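Glutamate racemase (Francisella tularensis subsp. tularensis, PDB 3OUT) belongs to the Asp/Glu/hydantoin racemase family of two-lobed alpha/beta enzymes and is modelled here with D-glutamic acid in its pocket. Local coordinates at residues D40-P45 / Y237-P242. Residues are numbered along the deposited sequence; the frame is centred on the assembly and turned at random.
Sequences DIARIP and YVTDIP. With DGL (D-glutamic acid), chain E.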
ATOM      1  N   ASP B  40       8.546  -6.214  -5.354  1.00  6.09           N
ATOM      2  CA  ASP B  40       7.837  -5.116  -4.681  1.00  5.68           C
ATOM      3  C   ASP B  40       8.788  -3.943  -4.460  1.00  6.21           C
ATOM      4  O   ASP B  40       9.030  -3.502  -3.327  1.00  6.92           O
ATOM      5  CB  ASP B  40       7.249  -5.613  -3.359  1.00  6.12           C
ATOM      6  CG  ASP B  40       6.321  -4.640  -2.701  1.00  6.64           C
ATOM      7  OD1 ASP B  40       5.872  -3.650  -3.336  1.00  7.51           O
ATOM      8  OD2 ASP B  40       6.032  -4.880  -1.490  1.00  6.53           O
ATOM      9  N   ILE B  41       9.300  -3.424  -5.560  1.00  5.75           N
ATOM     10  CA  ILE B  41      10.301  -2.328  -5.560  1.00  5.72           C
ATOM     11  C   ILE B  41       9.822  -1.060  -4.808  1.00  6.71           C
ATOM     12  O   ILE B  41      10.631  -0.321  -4.249  1.00  7.48           O
ATOM     13  CB  ILE B  41      10.790  -2.005  -7.005  1.00  5.42           C
ATOM     14  CG1 ILE B  41      11.167  -3.269  -7.796  1.00  6.31           C
ATOM     15  CG2 ILE B  41      12.013  -1.077  -6.967  1.00  7.37           C
ATOM     16  CD1 ILE B  41      12.146  -4.253  -7.073  1.00  8.04           C
ATOM     17  N   ALA B  42       8.514  -0.809  -4.788  1.00  6.76           N
ATOM     18  CA  ALA B  42       7.963   0.355  -4.087  1.00  6.61           C
ATOM     19  C   ALA B  42       8.221   0.329  -2.587  1.00  6.17           C
ATOM     20  O   ALA B  42       8.303   1.383  -1.969  1.00  7.01           O
ATOM     21  CB  ALA B  42       6.462   0.480  -4.354  1.00  6.95           C
ATOM     22  N   ARG B  43       8.338  -0.862  -1.988  1.00  6.41           N
ATOM     23  CA  ARG B  43       8.359  -0.973  -0.510  1.00  6.21           C
ATOM     24  C   ARG B  43       9.590  -1.666   0.054  1.00  6.88           C
ATOM     25  O   ARG B  43       9.688  -1.839   1.277  1.00  8.94           O
ATOM     26  CB  ARG B  43       7.045  -1.641  -0.035  1.00  6.36           C
ATOM     27  CG  ARG B  43       5.831  -0.988  -0.593  1.00  7.07           C
ATOM     28  CD  ARG B  43       4.512  -1.547  -0.035  1.00  8.72           C
ATOM     29  NE  ARG B  43       4.279  -2.945  -0.409  1.00  8.31           N
ATOM     30  CZ  ARG B  43       3.118  -3.557  -0.377  1.00  8.48           C
ATOM     31  NH1 ARG B  43       2.018  -2.940   0.076  1.00  8.82           N
ATOM     32  NH2 ARG B  43       3.077  -4.849  -0.732  1.00  9.18           N
ATOM     33  N   ILE B  44      10.541  -2.042  -0.802  1.00  7.36           N
ATOM     34  CA  ILE B  44      11.849  -2.513  -0.333  1.00  7.80           C
ATOM     35  C   ILE B  44      12.586  -1.404   0.453  1.00  8.03           C
ATOM     36  O   ILE B  44      12.407  -0.198   0.213  1.00  8.12           O
ATOM     37  CB  ILE B  44      12.742  -3.083  -1.459  1.00  7.97           C
ATOM     38  CG1 ILE B  44      13.000  -2.060  -2.591  1.00  7.32           C
ATOM     39  CG2 ILE B  44      12.169  -4.421  -1.966  1.00 11.26           C
ATOM     40  CD1 ILE B  44      13.984  -2.596  -3.690  1.00 10.63           C
ATOM     41  N   PRO B  45      13.436  -1.801   1.400  1.00  7.41           N
ATOM     42  CA  PRO B  45      13.776  -3.171   1.765  1.00  6.68           C
ATOM     43  C   PRO B  45      12.753  -3.801   2.692  1.00  8.07           C
ATOM     44  O   PRO B  45      12.098  -3.110   3.488  1.00  8.72           O
ATOM     45  CB  PRO B  45      15.104  -3.015   2.499  1.00  7.83           C
ATOM     46  CG  PRO B  45      14.952  -1.701   3.167  1.00  8.71           C
ATOM     47  CD  PRO B  45      14.190  -0.842   2.202  1.00  7.49           C
ATOM     48  N   TYR B 237       7.458  -8.016 -13.380  1.00  7.36           N
ATOM     49  CA  TYR B 237       6.407  -7.166 -12.827  1.00  6.85           C
ATOM     50  C   TYR B 237       6.887  -6.544 -11.538  1.00  7.60           C
ATOM     51  O   TYR B 237       7.339  -7.248 -10.634  1.00  8.00           O
ATOM     52  CB  TYR B 237       5.179  -8.003 -12.547  1.00  6.74           C
ATOM     53  CG  TYR B 237       4.354  -8.382 -13.758  1.00  7.03           C
ATOM     54  CD1 TYR B 237       4.011  -7.440 -14.738  1.00 12.28           C
ATOM     55  CD2 TYR B 237       3.839  -9.659 -13.865  1.00  8.12           C
ATOM     56  CE1 TYR B 237       3.175  -7.802 -15.824  1.00 10.93           C
ATOM     57  CE2 TYR B 237       3.025 -10.040 -14.906  1.00 11.70           C
ATOM     58  CZ  TYR B 237       2.694  -9.114 -15.901  1.00 12.39           C
ATOM     59  OH  TYR B 237       1.827  -9.482 -16.935  1.00 13.99           O
ATOM     60  N   VAL B 238       6.851  -5.205 -11.462  1.00  6.10           N
ATOM     61  CA  VAL B 238       7.376  -4.510 -10.320  1.00  5.84           C
ATOM     62  C   VAL B 238       6.428  -3.391  -9.886  1.00  6.89           C
ATOM     63  O   VAL B 238       5.716  -2.802 -10.725  1.00  6.50           O
ATOM     64  CB  VAL B 238       8.816  -3.958 -10.609  1.00  7.06           C
ATOM     65  CG1 VAL B 238       9.777  -5.125 -10.844  1.00  6.56           C
ATOM     66  CG2 VAL B 238       8.828  -3.029 -11.844  1.00  6.55           C
ATOM     67  N   THR B 239       6.450  -3.075  -8.586  1.00  6.09           N
ATOM     68  CA  THR B 239       5.582  -2.016  -8.062  1.00  7.37           C
ATOM     69  C   THR B 239       6.222  -0.621  -8.078  1.00  6.95           C
ATOM     70  O   THR B 239       5.564   0.347  -7.751  1.00  7.36           O
ATOM     71  CB  THR B 239       5.120  -2.343  -6.626  1.00  6.71           C
ATOM     72  OG1 THR B 239       6.267  -2.573  -5.822  1.00  6.66           O
ATOM     73  CG2 THR B 239       4.228  -3.602  -6.627  1.00  6.65           C
ATOM     74  N   ASP B 240       7.485  -0.536  -8.479  1.00  6.58           N
ATOM     75  CA  ASP B 240       8.100   0.784  -8.772  1.00  6.90           C
ATOM     76  C   ASP B 240       9.236   0.600  -9.748  1.00  7.35           C
ATOM     77  O   ASP B 240       9.827  -0.492  -9.834  1.00  7.41           O
ATOM     78  CB  ASP B 240       8.646   1.406  -7.499  1.00  6.79           C
ATOM     79  CG  ASP B 240       8.943   2.884  -7.663  1.00  8.63           C
ATOM     80  OD1 ASP B 240       8.275   3.490  -8.548  1.00  9.34           O
ATOM     81  OD2 ASP B 240       9.853   3.408  -6.967  1.00  8.76           O
ATOM     82  N   ILE B 241       9.534   1.674 -10.489  1.00  7.39           N
ATOM     83  CA  ILE B 241      10.688   1.688 -11.382  1.00  7.87           C
ATOM     84  C   ILE B 241      11.419   2.994 -11.107  1.00  8.33           C
ATOM     85  O   ILE B 241      11.219   3.998 -11.809  1.00  8.92           O
ATOM     86  CB  ILE B 241      10.316   1.472 -12.892  1.00  7.16           C
ATOM     87  CG1 ILE B 241       9.580   0.136 -13.026  1.00  8.61           C
ATOM     88  CG2 ILE B 241      11.578   1.558 -13.753  1.00  7.55           C
ATOM     89  CD1 ILE B 241       8.956  -0.092 -14.381  1.00  9.94           C
ATOM     90  N   PRO B 242      12.277   2.997 -10.080  1.00  8.46           N
ATOM     91  CA  PRO B 242      13.168   4.146  -9.868  1.00  9.39           C
ATOM     92  C   PRO B 242      14.360   4.142 -10.826  1.00  8.94           C
ATOM     93  O   PRO B 242      14.666   3.127 -11.466  1.00  8.54           O
ATOM     94  CB  PRO B 242      13.633   3.962  -8.430  1.00  9.89           C
ATOM     95  CG  PRO B 242      13.643   2.466  -8.273  1.00 11.50           C
ATOM     96  CD  PRO B 242      12.503   1.924  -9.083  1.00  8.99           C
TER
HETATM   97  N   DGL E 266      15.616  -7.703  -0.977  1.00  6.60           N
HETATM   98  CA  DGL E 266      16.157  -7.672   0.427  1.00  7.79           C
HETATM   99  C   DGL E 266      15.383  -6.700   1.271  1.00  8.08           C
HETATM  100  O   DGL E 266      14.254  -6.325   0.881  1.00  8.77           O
HETATM  101  CB  DGL E 266      16.092  -9.014   1.146  1.00  6.90           C
HETATM  102  CG  DGL E 266      16.723 -10.193   0.392  1.00  8.25           C
HETATM  103  CD  DGL E 266      16.897 -11.455   1.214  1.00  9.06           C
HETATM  104  OE1 DGL E 266      16.692 -11.424   2.442  1.00  8.14           O
HETATM  105  OE2 DGL E 266      17.292 -12.488   0.603  1.00  8.78           O
HETATM  106  OXT DGL E 266      15.832  -6.332   2.383  1.00  8.46           O
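Asp40 and Thr239 lie with CA atoms 5.1 Å apart where two neighbouring parallel strands, 35-39 and 234-238, run out into loops; the CA atoms of Ala42 and Asp240 come to 4.7 Å. Past the strands the chain 40-45 turns back on itself, Arg43 N bonding to Asp40 O. The polar link across is the hydroxyl of Thr239. Thr239 holds OG1 between its backbone N and carbonyl carbon (chi1 55°); the hydroxyl donates to the anti lone pair of Asp40 OD1 at 2.7 Å and accepts from Ala42 N at 3.0 Å, nearly straight at 164°. Threonine suits this place because one short branch can both give and take a hydrogen bond. In this parallel alpha/beta lobe the loop after strand 35-39 borders the pocket through Pro45, whereas 237-242 contributes no pocket residue. Arg43 forms a salt bridge to Asp40 OD2, NE meeting the syn lone pair at 2.8 Å and NH2 coming from above the carboxylate plane; Tyr46 OH also bonds to OD2. Branched Ile41 splits its contacts: CG1 meets Val238 CB at 3.7 Å, CG2 reaches Pro242 CD, and Phe245 touches both Ile41 and Val238. Asp240 OD1 hydrogen-bonds to the hydroxyls of Ser50 and Thr53 of the second subunit.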